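Local coordinates for DyP (Bjerkandera adusta, PDB 3VXJ), which binds heme b and, as a dye-decolorizing peroxidase, probably oxidises dyes and phenolic compounds such as the 2,6-dimethoxyphenol bound in this crystal, at residues 298-303 and 408-413; 294-299 and 308-313; 42-47 and 140-145; 36-41 and 77-82. One frame throughout, in Å; residues are numbered along the deposited sequence.

Contact 1: 298-303 and 408-413. With 3DM (2,6-dimethoxyphenol), chain E.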
# COMPACT_ATOMS: atom_id res chain seq x y z
N THR A 298 -13.21 -0.31 -24.29
CA THR A 298 -13.15 0.73 -25.31
C THR A 298 -14.18 1.85 -25.09
O THR A 298 -14.55 2.55 -26.03
CB THR A 298 -13.24 0.13 -26.75
OG1 THR A 298 -14.39 -0.70 -26.87
CG2 THR A 298 -11.99 -0.70 -27.06
N ASP A 299 -14.63 2.00 -23.85
CA ASP A 299 -15.49 3.12 -23.47
C ASP A 299 -15.34 3.34 -21.97
O ASP A 299 -14.80 2.48 -21.27
CB ASP A 299 -16.95 2.82 -23.84
CG ASP A 299 -17.77 4.08 -23.95
OD1 ASP A 299 -17.69 4.74 -25.00
OD2 ASP A 299 -18.49 4.41 -22.99
N GLU A 300 -15.82 4.49 -21.48
CA GLU A 300 -15.65 4.84 -20.06
C GLU A 300 -16.96 4.92 -19.28
O GLU A 300 -16.94 5.33 -18.12
CB GLU A 300 -14.87 6.15 -19.92
CG GLU A 300 -13.53 6.07 -20.61
CD GLU A 300 -12.65 7.26 -20.31
OE1 GLU A 300 -12.11 7.31 -19.18
OE2 GLU A 300 -12.46 8.12 -21.21
N THR A 301 -18.08 4.51 -19.87
CA THR A 301 -19.31 4.58 -19.08
C THR A 301 -19.25 3.77 -17.80
O THR A 301 -19.60 4.27 -16.73
CB THR A 301 -20.53 4.18 -19.89
OG1 THR A 301 -20.70 5.15 -20.93
CG2 THR A 301 -21.79 4.15 -19.00
N ARG A 302 -18.80 2.53 -17.89
CA ARG A 302 -18.78 1.70 -16.69
C ARG A 302 -17.65 2.06 -15.73
O ARG A 302 -17.81 1.96 -14.52
CB ARG A 302 -18.75 0.22 -17.05
CG ARG A 302 -20.00 -0.23 -17.81
CD ARG A 302 -20.06 -1.74 -18.01
NE ARG A 302 -20.44 -2.42 -16.78
CZ ARG A 302 -21.69 -2.65 -16.38
NH1 ARG A 302 -22.72 -2.24 -17.11
NH2 ARG A 302 -21.93 -3.28 -15.24
N CYS A 303 -16.49 2.46 -16.26
CA CYS A 303 -15.34 2.84 -15.44
C CYS A 303 -14.40 3.72 -16.25
O CYS A 303 -14.06 3.37 -17.38
CB CYS A 303 -14.57 1.59 -14.98
SG CYS A 303 -13.26 1.91 -13.77
N LEU A 408 -21.29 10.58 -19.00
CA LEU A 408 -22.15 11.15 -20.04
C LEU A 408 -21.45 12.25 -20.83
O LEU A 408 -22.01 12.78 -21.78
CB LEU A 408 -23.50 11.65 -19.47
CG LEU A 408 -24.31 10.66 -18.62
CD1 LEU A 408 -25.67 11.25 -18.25
CD2 LEU A 408 -24.49 9.30 -19.33
N ASN A 409 -20.24 12.59 -20.40
CA ASN A 409 -19.41 13.58 -21.10
C ASN A 409 -17.95 13.17 -21.00
O ASN A 409 -17.15 13.81 -20.32
CB ASN A 409 -19.59 14.99 -20.50
CG ASN A 409 -21.03 15.48 -20.53
OD1 ASN A 409 -21.72 15.47 -19.51
ND2 ASN A 409 -21.48 15.91 -21.70
N GLN A 410 -17.61 12.07 -21.67
CA GLN A 410 -16.32 11.41 -21.43
C GLN A 410 -15.11 12.19 -21.91
O GLN A 410 -14.01 12.02 -21.39
CB GLN A 410 -16.33 10.00 -22.01
CG GLN A 410 -17.37 9.12 -21.31
CD GLN A 410 -17.48 7.71 -21.88
OE1 GLN A 410 -16.54 7.18 -22.48
NE2 GLN A 410 -18.63 7.09 -21.66
N ASN A 411 -15.32 13.08 -22.88
CA ASN A 411 -14.25 13.94 -23.34
C ASN A 411 -13.94 15.11 -22.41
O ASN A 411 -12.94 15.80 -22.61
CB ASN A 411 -14.50 14.44 -24.76
CG ASN A 411 -13.98 13.48 -25.81
OD1 ASN A 411 -12.93 12.85 -25.65
ND2 ASN A 411 -14.71 13.37 -26.91
N GLU A 412 -14.80 15.34 -21.42
CA GLU A 412 -14.54 16.38 -20.44
C GLU A 412 -13.34 15.98 -19.59
O GLU A 412 -13.26 14.86 -19.08
CB GLU A 412 -15.76 16.62 -19.55
CG GLU A 412 -15.60 17.79 -18.58
CD GLU A 412 -16.73 17.89 -17.58
OE1 GLU A 412 -17.46 16.89 -17.39
OE2 GLU A 412 -16.89 18.96 -16.96
N THR A 413 -12.39 16.91 -19.45
CA THR A 413 -11.24 16.66 -18.59
C THR A 413 -11.40 17.36 -17.25
O THR A 413 -12.00 18.43 -17.15
CB THR A 413 -9.92 17.08 -19.26
OG1 THR A 413 -9.91 18.49 -19.44
CG2 THR A 413 -9.75 16.39 -20.61
O1 3DM E . -9.77 1.47 -28.70
C1 3DM E . -10.14 2.34 -29.68
C2 3DM E . -11.41 2.25 -30.25
O2 3DM E . -12.24 1.27 -29.78
C7 3DM E . -13.49 1.11 -30.49
C3 3DM E . -11.79 3.15 -31.25
C4 3DM E . -10.89 4.13 -31.69
C5 3DM E . -9.62 4.21 -31.12
C6 3DM E . -9.24 3.32 -30.12
O3 3DM E . -8.00 3.37 -29.52
C8 3DM E . -6.96 4.02 -30.27
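The side-chain amide of Gln410 reaches into the bend of segment 298-303 and is held at both of its polar atoms. Gln410 NE2 donates to Asp299 OD2 over 3.0 Å with an N-H...O angle of 161°; the oxygen lies in the amide plane, whereas the nitrogen stands above the plane of the carboxylate. At the other atom, Glu300 N donates to Gln410 OE1 at 3.0 Å, more bent (141°) and from above the carbonyl plane. The near-straight chain of Gln410 (chi2 177°) carries the amide this far. Packing is tightest here: OE1 of Gln410 lies 3.2 Å from Glu300 CB, and Gln410 supplies more than half of the 186 Å² buried. Asp299 OD2 also accepts from Thr301 N and Thr301 OG1, both at 3.1 Å, so three donors converge on one carboxylate oxygen. Gln410 NE2 bonds to Pro407 O as well, and the buried Glu300 sends OE1 to Phe305 N. Replacing Gln410 with alanine would remove the amide and is likely to leave Glu300 N without this acceptor and Asp299 OD2 with one donor fewer. Thr298, on the solvent side, differs: it makes no contact with 408-413, and its CG2 rests 3.4 Å from O2 of a 2,6-dimethoxyphenol. The arrangement is that of an Asx turn, with Asp299 OD2 taking the backbone N two residues on, locked by a glutamine from the type I beta turn Asn409-Glu412.

Contact 2: 294-299 and 308-313; sequences SDTLTD and HVRKTN. With HEM (protoporphyrin IX containing Fe), chain B; 3DM (2,6-dimethoxyphenol), chain D; 3DM (2,6-dimethoxyphenol), chain E.
Arg310 lays the NH2 end of its guanidinium against the backbone of Thr296 and Leu297. Its NH2 donates to Thr296 O at 2.9 Å (N-H...O 160°); the oxygen lies at the guanidinium edge, near its plane, while the donor stands above the carbonyl plane. NH2 also passes 3.9 Å from Leu297 CA, and Thr296 CG2 flanks NH1 of Arg310. With CG opposite the backbone N (chi1 -173°) and the chain extended as far as NE, the arginine spans the gap from helix 308-312 to the loop, whose CA atoms come no closer than 10.9 Å between Leu297 and Arg310. A salt bridge from Arg310 NE to Asp317 OD2 fixes the same group from elsewhere, and Thr296 OG1 braces its loop by donating to Asp299 O at 2.8 Å. A leucine in place of Arg310 would probably leave Thr296 O without this donor and Asp317 without its countercharge.
The other side of the helix faces the heme. His308 NE2 is the axial ligand of the iron at 2.2 Å, with a water on the metal too; a hydrogen bond between His308 ND1 and Glu391 OE1 would fix the ring's rotation, while Thr312 CG2 lies over one imidazole face. Asn313 ND2 donates to heme propionate O2D at 3.0 Å and to O1 of a 2,6-dimethoxyphenol at 3.1 Å. One amide thus joins the phenolic oxygen to the propionate, consistent with a short path for electrons from the phenol to the heme.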
# COMPACT_ATOMS: atom_id res chain seq x y z
N SER A 294 -13.27 -6.19 -19.01
CA SER A 294 -13.54 -6.72 -20.36
C SER A 294 -14.85 -6.20 -20.94
O SER A 294 -15.03 -6.21 -22.16
CB SER A 294 -13.51 -8.24 -20.40
OG SER A 294 -14.57 -8.79 -19.65
N ASP A 295 -15.74 -5.71 -20.08
CA ASP A 295 -16.99 -5.10 -20.51
C ASP A 295 -16.89 -3.58 -20.75
O ASP A 295 -17.91 -2.92 -20.98
CB ASP A 295 -18.10 -5.39 -19.49
CG ASP A 295 -17.86 -4.73 -18.13
OD1 ASP A 295 -16.81 -4.07 -17.95
OD2 ASP A 295 -18.73 -4.87 -17.24
N THR A 296 -15.68 -3.03 -20.66
CA THR A 296 -15.49 -1.58 -20.77
C THR A 296 -14.08 -1.24 -21.27
O THR A 296 -13.47 -0.24 -20.87
CB THR A 296 -15.86 -0.85 -19.42
OG1 THR A 296 -15.90 0.57 -19.61
CG2 THR A 296 -14.91 -1.22 -18.28
N LEU A 297 -13.54 -2.08 -22.15
CA LEU A 297 -12.20 -1.84 -22.67
C LEU A 297 -12.12 -0.62 -23.59
O LEU A 297 -11.07 0.01 -23.67
CB LEU A 297 -11.66 -3.07 -23.41
CG LEU A 297 -11.48 -4.38 -22.63
CD1 LEU A 297 -11.26 -5.54 -23.58
CD2 LEU A 297 -10.33 -4.27 -21.63
N THR A 298 -13.21 -0.31 -24.29
CA THR A 298 -13.15 0.73 -25.31
C THR A 298 -14.18 1.85 -25.09
O THR A 298 -14.55 2.55 -26.03
CB THR A 298 -13.24 0.13 -26.75
OG1 THR A 298 -14.39 -0.70 -26.87
CG2 THR A 298 -11.99 -0.70 -27.06
N ASP A 299 -14.63 2.00 -23.85
CA ASP A 299 -15.49 3.12 -23.47
C ASP A 299 -15.34 3.34 -21.97
O ASP A 299 -14.80 2.48 -21.27
CB ASP A 299 -16.95 2.82 -23.84
CG ASP A 299 -17.77 4.08 -23.95
OD1 ASP A 299 -17.69 4.74 -25.00
OD2 ASP A 299 -18.49 4.41 -22.99
N HIS A 308 -8.26 5.02 -10.02
CA HIS A 308 -7.18 4.49 -9.21
C HIS A 308 -6.94 3.00 -9.38
O HIS A 308 -5.83 2.59 -9.69
CB HIS A 308 -7.41 4.83 -7.73
CG HIS A 308 -6.32 4.37 -6.81
ND1 HIS A 308 -5.06 4.94 -6.81
CD2 HIS A 308 -6.30 3.39 -5.87
CE1 HIS A 308 -4.31 4.33 -5.91
NE2 HIS A 308 -5.04 3.39 -5.31
N VAL A 309 -7.97 2.18 -9.15
CA VAL A 309 -7.75 0.73 -9.15
C VAL A 309 -7.44 0.20 -10.54
O VAL A 309 -6.71 -0.79 -10.68
CB VAL A 309 -8.90 -0.07 -8.48
CG1 VAL A 309 -9.04 0.34 -7.01
CG2 VAL A 309 -10.21 0.10 -9.21
N ARG A 310 -7.97 0.86 -11.57
CA ARG A 310 -7.72 0.46 -12.95
C ARG A 310 -6.29 0.80 -13.40
O ARG A 310 -5.68 0.04 -14.14
CB ARG A 310 -8.75 1.08 -13.89
CG ARG A 310 -8.67 0.59 -15.32
CD ARG A 310 -9.93 0.99 -16.05
NE ARG A 310 -9.95 0.45 -17.41
CZ ARG A 310 -10.98 0.54 -18.24
NH1 ARG A 310 -12.08 1.22 -17.90
NH2 ARG A 310 -10.91 -0.02 -19.44
N LYS A 311 -5.77 1.92 -12.92
CA LYS A 311 -4.38 2.30 -13.15
C LYS A 311 -3.39 1.38 -12.44
O LYS A 311 -2.36 1.01 -12.99
CB LYS A 311 -4.14 3.73 -12.73
CG LYS A 311 -4.75 4.76 -13.68
CD LYS A 311 -3.87 5.00 -14.92
CE LYS A 311 -3.85 6.47 -15.29
NZ LYS A 311 -2.79 6.77 -16.30
N THR A 312 -3.70 1.01 -11.20
CA THR A 312 -2.75 0.24 -10.40
C THR A 312 -2.85 -1.26 -10.66
O THR A 312 -1.88 -1.98 -10.44
CB THR A 312 -2.85 0.55 -8.91
OG1 THR A 312 -4.16 0.17 -8.46
CG2 THR A 312 -2.59 2.04 -8.62
N ASN A 313 -4.01 -1.71 -11.13
CA ASN A 313 -4.18 -3.06 -11.64
C ASN A 313 -5.08 -3.04 -12.87
O ASN A 313 -6.31 -3.10 -12.76
CB ASN A 313 -4.75 -4.01 -10.59
CG ASN A 313 -4.97 -5.42 -11.14
OD1 ASN A 313 -4.56 -5.74 -12.27
ND2 ASN A 313 -5.65 -6.25 -10.35
CHA HEM B . -6.54 -0.28 -4.31
CHB HEM B . -6.75 3.78 -1.69
CHC HEM B . -2.13 4.75 -2.74
CHD HEM B . -1.88 0.68 -5.34
C1A HEM B . -7.01 0.75 -3.54
C2A HEM B . -8.37 0.89 -3.07
C3A HEM B . -8.42 2.03 -2.35
C4A HEM B . -7.10 2.61 -2.32
CMA HEM B . -9.65 2.62 -1.63
CAA HEM B . -9.52 -0.07 -3.42
CBA HEM B . -9.70 -1.26 -2.47
CGA HEM B . -8.63 -2.32 -2.62
O1A HEM B . -8.60 -3.05 -3.64
O2A HEM B . -7.81 -2.46 -1.67
C1B HEM B . -5.52 4.39 -1.73
C2B HEM B . -5.16 5.63 -1.06
C3B HEM B . -3.88 5.90 -1.35
C4B HEM B . -3.39 4.83 -2.20
CMB HEM B . -6.15 6.46 -0.21
CAB HEM B . -3.01 7.08 -0.88
CBB HEM B . -3.29 7.76 0.24
C1C HEM B . -1.68 3.76 -3.57
C2C HEM B . -0.37 3.70 -4.20
C3C HEM B . -0.31 2.58 -4.93
C4C HEM B . -1.57 1.90 -4.78
CMC HEM B . 0.72 4.77 -4.01
CAC HEM B . 0.87 2.04 -5.79
CBC HEM B . 1.66 2.86 -6.50
C1D HEM B . -3.08 0.03 -5.24
C2D HEM B . -3.32 -1.29 -5.75
C3D HEM B . -4.76 -1.58 -5.45
C4D HEM B . -5.26 -0.42 -4.77
CMD HEM B . -2.36 -2.24 -6.49
CAD HEM B . -5.49 -2.88 -5.83
CBD HEM B . -5.91 -2.75 -7.29
CGD HEM B . -6.59 -3.99 -7.79
O1D HEM B . -7.71 -3.86 -8.35
O2D HEM B . -6.04 -5.10 -7.63
NA HEM B . -6.28 1.82 -3.09
NB HEM B . -4.41 3.94 -2.45
NC HEM B . -2.39 2.66 -3.98
ND HEM B . -4.24 0.52 -4.63
FE HEM B . -4.35 2.27 -3.59
O1 3DM D . -5.83 -9.01 -11.83
C1 3DM D . -6.11 -9.35 -13.14
C2 3DM D . -5.16 -9.17 -14.15
O2 3DM D . -3.93 -8.65 -13.83
C7 3DM D . -3.12 -8.13 -14.89
C3 3DM D . -5.49 -9.54 -15.47
C4 3DM D . -6.76 -10.05 -15.76
C5 3DM D . -7.70 -10.22 -14.75
C6 3DM D . -7.37 -9.87 -13.44
O3 3DM D . -8.25 -10.01 -12.41
C8 3DM D . -9.65 -10.24 -12.75
O1 3DM E . -9.77 1.47 -28.70
C1 3DM E . -10.14 2.34 -29.68
C2 3DM E . -11.41 2.25 -30.25
O2 3DM E . -12.24 1.27 -29.78
C7 3DM E . -13.49 1.11 -30.49
C3 3DM E . -11.79 3.15 -31.25
C4 3DM E . -10.89 4.13 -31.69
C5 3DM E . -9.62 4.21 -31.12
C6 3DM E . -9.24 3.32 -30.12
O3 3DM E . -8.00 3.37 -29.52
C8 3DM E . -6.96 4.02 -30.27
O HOH W 1 -3.86 1.24 -1.96

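Contact 3: 42-47 and 140-145; sequences KTYVPE and STFGSS
Tyr44 offers a ring face to the rim of Phe142. In Tyr44 the ring carbon CG lies opposite the backbone N (chi1 -168°), which lays the ring across the end of Phe142, so that the contact falls at its CB-CG root and the hydroxyl end extends beyond. Phe142 takes the other common setting, CG opposite its own carbonyl carbon (chi1 -70°), and its CE2-CZ edge meets the tyrosine. Phe142 CE2 comes 3.6 Å from Tyr44 CG, displaced toward the ring's rim, with CZ of Phe142 beside Tyr44 CB at 3.8 Å. The centroids are 5.3 Å apart and the planes meet at 60°, an edge-to-face pair. It joins helices 34-48 and 128-142, the two long helices of a ferredoxin-like unit whose four-stranded antiparallel sheet runs in the order 2-3-1-4. Thr141 closes the flank: its methyl CG2 lies 4.2 Å from Tyr44 CD1 and 4.3 Å from Thr43 CG2. Both threonines turn their hydroxyls back to their own helices, OG1 of Thr141 to Asp137 O and OG1 of Thr43 to Thr39 O, leaving methyls for the interface. Behind Phe142 its carbonyl O accepts from Ser145 OG at 2.7 Å and Ser145 N at 3.1 Å, both from one face of the carbonyl plane.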
# COMPACT_ATOMS: atom_id res chain seq x y z
N LYS A 42 19.24 -11.84 17.77
CA LYS A 42 19.13 -13.27 18.02
C LYS A 42 18.24 -13.58 19.23
O LYS A 42 17.57 -14.61 19.24
CB LYS A 42 20.52 -13.90 18.17
CG LYS A 42 21.25 -14.05 16.84
CD LYS A 42 22.70 -14.49 17.02
CE LYS A 42 23.25 -15.07 15.73
NZ LYS A 42 24.69 -15.48 15.84
N THR A 43 18.25 -12.70 20.22
CA THR A 43 17.34 -12.79 21.36
C THR A 43 15.90 -12.49 20.94
O THR A 43 14.95 -13.18 21.33
CB THR A 43 17.72 -11.77 22.46
OG1 THR A 43 19.08 -12.00 22.87
CG2 THR A 43 16.81 -11.89 23.66
N TYR A 44 15.75 -11.44 20.14
CA TYR A 44 14.44 -10.90 19.79
C TYR A 44 13.63 -11.79 18.84
O TYR A 44 12.43 -12.00 19.06
CB TYR A 44 14.63 -9.50 19.20
CG TYR A 44 13.35 -8.72 19.06
CD1 TYR A 44 12.77 -8.11 20.17
CD2 TYR A 44 12.71 -8.59 17.82
CE1 TYR A 44 11.60 -7.39 20.06
CE2 TYR A 44 11.53 -7.88 17.69
CZ TYR A 44 10.98 -7.28 18.81
OH TYR A 44 9.81 -6.58 18.70
N VAL A 45 14.28 -12.32 17.82
CA VAL A 45 13.56 -12.96 16.71
C VAL A 45 12.66 -14.13 17.14
O VAL A 45 11.46 -14.11 16.84
CB VAL A 45 14.50 -13.32 15.53
CG1 VAL A 45 13.78 -14.21 14.50
CG2 VAL A 45 15.02 -12.07 14.88
N PRO A 46 13.20 -15.14 17.85
CA PRO A 46 12.35 -16.27 18.22
C PRO A 46 11.19 -15.89 19.13
O PRO A 46 10.16 -16.57 19.14
CB PRO A 46 13.30 -17.22 18.97
CG PRO A 46 14.45 -16.36 19.39
CD PRO A 46 14.59 -15.33 18.32
N GLU A 47 11.34 -14.79 19.87
CA GLU A 47 10.33 -14.34 20.83
C GLU A 47 9.20 -13.52 20.21
O GLU A 47 8.05 -13.61 20.66
CB GLU A 47 10.99 -13.52 21.96
CG GLU A 47 12.03 -14.28 22.78
CD GLU A 47 11.57 -15.64 23.25
OE1 GLU A 47 10.50 -15.73 23.91
OE2 GLU A 47 12.27 -16.64 22.98
N SER A 140 14.14 -2.20 25.60
CA SER A 140 14.76 -3.03 26.63
C SER A 140 15.71 -4.07 26.04
O SER A 140 16.79 -4.32 26.58
CB SER A 140 13.68 -3.72 27.48
OG SER A 140 14.26 -4.50 28.51
N THR A 141 15.31 -4.68 24.93
CA THR A 141 16.10 -5.74 24.31
C THR A 141 17.30 -5.19 23.54
O THR A 141 18.42 -5.71 23.65
CB THR A 141 15.22 -6.63 23.41
OG1 THR A 141 14.18 -7.22 24.21
CG2 THR A 141 16.03 -7.73 22.74
N PHE A 142 17.08 -4.13 22.77
CA PHE A 142 18.14 -3.58 21.92
C PHE A 142 18.98 -2.52 22.62
O PHE A 142 20.15 -2.35 22.28
CB PHE A 142 17.57 -3.06 20.60
CG PHE A 142 17.10 -4.17 19.69
CD1 PHE A 142 17.95 -4.69 18.72
CD2 PHE A 142 15.83 -4.70 19.82
CE1 PHE A 142 17.53 -5.73 17.90
CE2 PHE A 142 15.39 -5.74 18.99
CZ PHE A 142 16.25 -6.26 18.03
N GLY A 143 18.38 -1.81 23.57
CA GLY A 143 19.10 -0.77 24.31
C GLY A 143 19.75 0.24 23.39
O GLY A 143 19.17 0.62 22.36
N SER A 144 20.97 0.64 23.73
CA SER A 144 21.69 1.64 22.97
C SER A 144 22.31 1.12 21.66
O SER A 144 22.97 1.88 20.96
CB SER A 144 22.78 2.28 23.84
OG SER A 144 23.73 1.32 24.22
N SER A 145 22.09 -0.16 21.33
CA SER A 145 22.55 -0.70 20.05
C SER A 145 21.80 -0.07 18.87
O SER A 145 22.27 -0.13 17.74
CB SER A 145 22.45 -2.23 19.99
OG SER A 145 21.11 -2.68 19.80

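Contact 4: 36-41 and 77-82; sequences SFKTAL and QALGIT
Phe37 and Leu79 meet roughly at right angles, the aromatic ring swung out from its helix and the leucine fork set against it. Both Leu79 methyls touch the same flank of the ring: CD2 lies 3.6 Å from Phe37 CD2, and CD1 lies 3.8 Å from Phe37 CE2. The ring reaches the fork because its CG stands opposite the backbone N (chi1 180°). One residue on, Lys38 treats the same leucine differently. Its chain, extended beyond CG, runs past the Leu79 side chain in the opposite direction, with CE of Lys38 4.0 Å from CB of Leu79, and its ammonium ends on the backbone. There NZ of Lys38 donates to Leu79 O at 2.7 Å; the C=O...N angle is 149° and the nitrogen is tilted only 23° from the carbonyl plane. Lys38 NZ also forms a salt bridge with the C-terminal Ala442 OXT. The carbonyl it meets lies where helix 73-78 ends in a Schellman motif, with Gly80 as the C-prime residue and Gly80 N bonded to Gln77 O; a positive charge here would probably suit the negative end of the helix dipole. Phe37 and Leu79 are both buried, and the pair packs on the four-stranded sheet: both rest on Phe71 of strand 65-71 and Val31 of strand 23-31, while Ile440 of helix 433-440 packs against Leu79 and Leu41.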
# COMPACT_ATOMS: atom_id res chain seq x y z
N SER A 36 26.39 -5.50 19.15
CA SER A 36 25.33 -5.48 20.15
C SER A 36 23.94 -5.65 19.52
O SER A 36 23.08 -6.33 20.08
CB SER A 36 25.42 -4.22 21.01
OG SER A 36 26.68 -4.15 21.65
N PHE A 37 23.74 -5.05 18.35
CA PHE A 37 22.49 -5.22 17.62
C PHE A 37 22.25 -6.69 17.25
O PHE A 37 21.13 -7.19 17.40
CB PHE A 37 22.45 -4.35 16.36
CG PHE A 37 21.18 -4.50 15.59
CD1 PHE A 37 20.07 -3.73 15.91
CD2 PHE A 37 21.08 -5.44 14.56
CE1 PHE A 37 18.88 -3.88 15.19
CE2 PHE A 37 19.90 -5.59 13.85
CZ PHE A 37 18.81 -4.80 14.16
N LYS A 38 23.28 -7.36 16.75
CA LYS A 38 23.16 -8.73 16.28
C LYS A 38 22.80 -9.70 17.40
O LYS A 38 21.95 -10.56 17.21
CB LYS A 38 24.44 -9.17 15.57
CG LYS A 38 24.61 -8.48 14.22
CD LYS A 38 25.89 -8.89 13.53
CE LYS A 38 26.04 -8.09 12.26
NZ LYS A 38 27.00 -8.71 11.33
N THR A 39 23.42 -9.57 18.58
CA THR A 39 23.05 -10.44 19.69
C THR A 39 21.64 -10.12 20.20
O THR A 39 20.87 -11.03 20.50
CB THR A 39 24.12 -10.45 20.81
OG1 THR A 39 23.68 -11.32 21.87
CG2 THR A 39 24.38 -9.05 21.38
N ALA A 40 21.30 -8.83 20.27
CA ALA A 40 19.92 -8.45 20.61
C ALA A 40 18.92 -9.06 19.61
O ALA A 40 17.85 -9.52 20.00
CB ALA A 40 19.77 -6.94 20.66
N LEU A 41 19.27 -9.06 18.32
CA LEU A 41 18.40 -9.61 17.28
C LEU A 41 18.17 -11.11 17.46
O LEU A 41 17.05 -11.58 17.31
CB LEU A 41 18.96 -9.30 15.89
CG LEU A 41 18.05 -9.65 14.72
CD1 LEU A 41 16.73 -8.89 14.82
CD2 LEU A 41 18.72 -9.35 13.40
N GLN A 77 24.36 -2.57 5.21
CA GLN A 77 25.76 -2.15 5.20
C GLN A 77 26.32 -1.94 6.62
O GLN A 77 27.44 -2.36 6.91
CB GLN A 77 25.94 -0.87 4.38
CG GLN A 77 25.70 -1.06 2.89
CD GLN A 77 25.87 0.23 2.11
OE1 GLN A 77 25.83 1.33 2.67
NE2 GLN A 77 26.06 0.10 0.80
N ALA A 78 25.52 -1.32 7.49
CA ALA A 78 25.93 -1.08 8.88
C ALA A 78 26.18 -2.39 9.62
O ALA A 78 26.97 -2.43 10.57
CB ALA A 78 24.87 -0.27 9.61
N LEU A 79 25.49 -3.44 9.18
CA LEU A 79 25.59 -4.76 9.78
C LEU A 79 26.58 -5.67 9.05
O LEU A 79 26.69 -6.85 9.37
CB LEU A 79 24.20 -5.40 9.86
CG LEU A 79 23.23 -4.65 10.78
CD1 LEU A 79 21.81 -5.16 10.65
CD2 LEU A 79 23.68 -4.75 12.24
N GLY A 80 27.31 -5.12 8.08
CA GLY A 80 28.30 -5.88 7.34
C GLY A 80 27.70 -6.91 6.40
O GLY A 80 28.38 -7.88 6.04
N ILE A 81 26.44 -6.72 6.01
CA ILE A 81 25.75 -7.61 5.08
C ILE A 81 25.81 -6.92 3.73
O ILE A 81 24.99 -6.05 3.43
CB ILE A 81 24.28 -7.87 5.51
CG1 ILE A 81 24.18 -8.31 6.99
CG2 ILE A 81 23.61 -8.88 4.58
CD1 ILE A 81 24.95 -9.56 7.37
N THR A 82 26.80 -7.30 2.92
CA THR A 82 27.17 -6.52 1.74
C THR A 82 26.85 -7.21 0.41
O THR A 82 27.14 -6.66 -0.66
CB THR A 82 28.67 -6.16 1.79
OG1 THR A 82 29.41 -7.34 2.11
CG2 THR A 82 28.92 -5.10 2.87

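Overall arrangement
The four contacts fall into two pairs on opposite sides of the chain's centre. Contacts 1 and 2 start from the same loop, share Thr298 and Asp299, and have centres 12 Å apart; a salt bridge from Arg302 NE to Asp295 OD2 (3.0 Å) ties them. Contact 2 reaches the heme through helix 308-312, while Thr298 of the shared loop touches a second, more peripheral 2,6-dimethoxyphenol. Contacts 3 and 4 both use helix 34-48, also with centres 12 Å apart, and meet where Phe142 CE1 lies 3.5 Å from Phe37 CE1. Between contact 2 and either of them the nearest atoms are about 30 Å apart; contacts 3 and 4 lie in the N-terminal alpha+beta barrel domain, remote from the heme.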